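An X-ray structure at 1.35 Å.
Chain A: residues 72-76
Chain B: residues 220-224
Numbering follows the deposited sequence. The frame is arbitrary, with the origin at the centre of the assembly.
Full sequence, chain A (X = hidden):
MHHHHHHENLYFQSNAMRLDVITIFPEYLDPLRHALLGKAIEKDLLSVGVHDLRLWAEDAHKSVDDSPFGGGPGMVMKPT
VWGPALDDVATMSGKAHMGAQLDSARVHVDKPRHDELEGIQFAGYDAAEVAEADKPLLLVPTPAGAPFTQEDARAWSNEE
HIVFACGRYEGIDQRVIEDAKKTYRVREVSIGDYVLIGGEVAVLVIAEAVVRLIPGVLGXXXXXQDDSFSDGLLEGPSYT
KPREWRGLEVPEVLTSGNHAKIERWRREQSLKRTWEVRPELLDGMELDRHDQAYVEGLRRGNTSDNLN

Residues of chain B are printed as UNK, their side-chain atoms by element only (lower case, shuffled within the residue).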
ATOM      1  N   GLY A  72       7.679   3.364  28.242  1.00 45.01           N
ATOM      2  CA  GLY A  72       6.603   3.436  27.294  1.00 43.10           C
ATOM      3  C   GLY A  72       6.233   2.067  26.783  1.00 40.69           C
ATOM      4  O   GLY A  72       6.990   1.093  26.895  1.00 38.14           O
ATOM      5  N   PRO A  73       5.047   1.973  26.207  1.00 40.01           N
ATOM      6  CA  PRO A  73       4.490   0.669  25.866  1.00 37.42           C
ATOM      7  C   PRO A  73       5.038   0.179  24.536  1.00 33.73           C
ATOM      8  O   PRO A  73       5.751   0.876  23.805  1.00 34.49           O
ATOM      9  CB  PRO A  73       2.992   0.958  25.754  1.00 39.12           C
ATOM     10  CG  PRO A  73       2.954   2.355  25.201  1.00 40.45           C
ATOM     11  CD  PRO A  73       4.173   3.077  25.770  1.00 41.59           C
ATOM     12  N   GLY A  74       4.691  -1.046  24.235  1.00 30.12           N
ATOM     13  CA  GLY A  74       5.079  -1.625  22.981  1.00 25.99           C
ATOM     14  C   GLY A  74       6.375  -2.387  23.093  1.00 23.80           C
ATOM     15  O   GLY A  74       7.017  -2.473  24.146  1.00 24.30           O
HETATM   16  N   MSE A  75       6.767  -2.932  21.964  1.00 20.68           N
HETATM   17  CA  MSE A  75       7.991  -3.710  21.859  1.00 19.86           C
HETATM   18  C   MSE A  75       8.740  -3.269  20.628  1.00 16.94           C
HETATM   19  O   MSE A  75       8.125  -2.844  19.657  1.00 18.13           O
HETATM   20  CB  MSE A  75       7.636  -5.195  21.769  1.00 25.08           C
HETATM   21  CG  MSE A  75       6.894  -5.699  23.004  1.00 29.10           C
HETATM   22 SE   MSE A  75       7.891  -5.569  24.680  1.00 36.28          SE
HETATM   23  CE  MSE A  75       8.857  -7.303  24.524  1.00 43.50           C
ATOM     24  N   VAL A  76      10.055  -3.389  20.678  1.00 15.25           N
ATOM     25  CA  VAL A  76      10.957  -3.020  19.595  1.00 15.25           C
ATOM     26  C   VAL A  76      11.748  -4.254  19.210  1.00 15.15           C
ATOM     27  O   VAL A  76      12.194  -5.005  20.077  1.00 16.27           O
ATOM     28  CB  VAL A  76      11.912  -1.900  20.066  1.00 16.64           C
ATOM     29  CG1 VAL A  76      12.931  -1.561  19.014  1.00 16.78           C
ATOM     30  CG2 VAL A  76      11.116  -0.671  20.474  1.00 19.42           C
TER
ATOM     31  N   UNK B 220      -3.418  -5.897  24.560  1.00 69.03           N
ATOM     32  CA  UNK B 220      -3.032  -5.007  25.651  1.00 73.50           C
ATOM     33  C   UNK B 220      -1.703  -4.296  25.411  1.00 74.93           C
ATOM     34  O   UNK B 220      -1.486  -3.203  25.949  1.00 74.77           O
ATOM     35  c   UNK B 220      -2.996  -5.807  26.960  1.00 75.96           C
ATOM     36  c   UNK B 220      -2.203  -7.103  26.835  1.00 78.01           C
ATOM     37  n   UNK B 220      -2.750  -8.190  27.374  1.00 78.91           N
ATOM     38  o   UNK B 220      -1.116  -7.126  26.257  1.00 78.45           O
ATOM     39  N   UNK B 221      -0.816  -4.869  24.591  1.00 75.87           N
ATOM     40  CA  UNK B 221       0.552  -4.367  24.496  1.00 76.18           C
ATOM     41  C   UNK B 221       0.774  -3.349  23.382  1.00 74.79           C
ATOM     42  O   UNK B 221       1.722  -2.560  23.471  1.00 74.64           O
ATOM     43  c   UNK B 221       2.976  -5.010  24.202  1.00 77.74           C
ATOM     44  c   UNK B 221       1.539  -5.527  24.294  1.00 77.51           C
ATOM     45  o   UNK B 221       1.432  -6.451  25.385  1.00 77.92           O
ATOM     46  N   UNK B 222      -0.052  -3.345  22.335  1.00 73.62           N
ATOM     47  CA  UNK B 222       0.158  -2.448  21.203  1.00 72.66           C
ATOM     48  C   UNK B 222      -1.047  -1.561  20.912  1.00 73.14           C
ATOM     49  O   UNK B 222      -1.059  -0.862  19.892  1.00 72.17           O
ATOM     50  c   UNK B 222       0.567  -3.247  19.959  1.00 71.28           C
ATOM     51  n   UNK B 222       4.276  -2.915  20.116  1.00 64.03           N
ATOM     52  c   UNK B 222       3.033  -2.685  19.711  1.00 67.78           C
ATOM     53  c   UNK B 222       2.005  -3.768  20.008  1.00 69.97           C
ATOM     54  o   UNK B 222       2.707  -1.655  19.120  1.00 69.11           O
ATOM     55  N   UNK B 223      -2.040  -1.537  21.804  1.00 74.66           N
ATOM     56  CA  UNK B 223      -3.281  -0.807  21.577  1.00 76.12           C
ATOM     57  C   UNK B 223      -3.172   0.686  21.867  1.00 74.64           C
ATOM     58  O   UNK B 223      -4.126   1.423  21.586  1.00 75.36           O
ATOM     59  o   UNK B 223      -5.670  -1.015  22.020  1.00 80.43           O
ATOM     60  c   UNK B 223      -4.384  -1.418  22.450  1.00 78.81           C
ATOM     61  N   UNK B 224      -2.049   1.150  22.405  1.00 72.36           N
ATOM     62  CA  UNK B 224      -1.872   2.561  22.737  1.00 70.20           C
ATOM     63  C   UNK B 224      -2.064   3.490  21.536  1.00 68.35           C
ATOM     64  O   UNK B 224      -1.348   3.408  20.538  1.00 67.29           O
ATOM     65  n   UNK B 224       0.943   0.803  22.688  1.00 70.34           N
ATOM     66  c   UNK B 224       1.521   2.664  21.702  1.00 70.38           C
ATOM     67  c   UNK B 224      -0.482   2.781  23.357  1.00 70.23           C
ATOM     68  c   UNK B 224       0.636   2.144  22.586  1.00 70.47           C
ATOM     69  n   UNK B 224       2.336   1.637  21.290  1.00 69.99           N
ATOM     70  c   UNK B 224       1.967   0.525  21.899  1.00 70.05           C
TER

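Position 220 of chain B carries four side-chain atoms: two carbons in a row, the second bonded to one oxygen and one nitrogen. None of them reaches the chain A stretch. That planar, forked end is a carboxamide on a short stem, so the residue is asparagine. The carboxamide oxygen of B:Asn220 accepts a hydrogen bond from the side chain of position 221.

Position 221 has three side-chain atoms, a carbon that branches at once into one oxygen and one carbon. The branch carbon lies 4.2 Å from CG of A:Met75, a selenomethionine in this model. A beta-branched residue with a hydroxyl and a methyl is threonine. The two branches of B:Thr221 serve different neighbours: OG1 donates to OD1 of B:Asn220 at 2.8 Å, while the methyl CG2 is the atom that meets A:Met75. Its backbone oxygen matters as well, since O of B:Thr221 stands 3.5 Å from CA of A:Gly74 in a CA-H...O contact.

At position 222 there are five side-chain atoms: three carbons run out in a chain, and the third bears an oxygen and a nitrogen. The forked end lies against the backbone of A:Gly74 and A:Met75. This is the carboxamide again, one carbon longer than at 220, and the residue is glutamine. The bond from CA to CB of B:Gln222 points sideways, but with chi1 and chi2 both m the end of the chain comes nearer to chain A. The added length lets the amide reach the chain A backbone. Its orientation in the model is probably turned over, so the identity of the atom facing N of A:Met75 is best left open.

Position 223 offers two side-chain atoms, one carbon followed by one oxygen, and neither touches the chain A stretch. This makes it serine. B:Ser223, with chi1 t, is exposed; a small polar side chain is at ease in such a place.

Position 224 shows six side-chain atoms, one carbon leading to a five-membered ring of three carbons and two nitrogens. CG of A:Pro73 sits over one face of this ring, 3.6 Å from the ring centroid and only 15° off the normal, a CH-pi contact. The ring is an imidazole, and hence the residue is histidine, whose flat face suits the proline. NE2 of B:His224 is hydrogen-bonded elsewhere in the structure.

The contact is small, 230 Å² in all, and works by fit. The CA atoms of A:Gly74 and B:Gln222 come within 5.3 Å, and glycine makes room: a CB there would lie tight against the B:Gln222 amide and the B:His224 ring. A:Pro73 sets CG over one face of the imidazole, while A:Met75 packs against the threonine methyl.

Chain B 220-224: NTQSH
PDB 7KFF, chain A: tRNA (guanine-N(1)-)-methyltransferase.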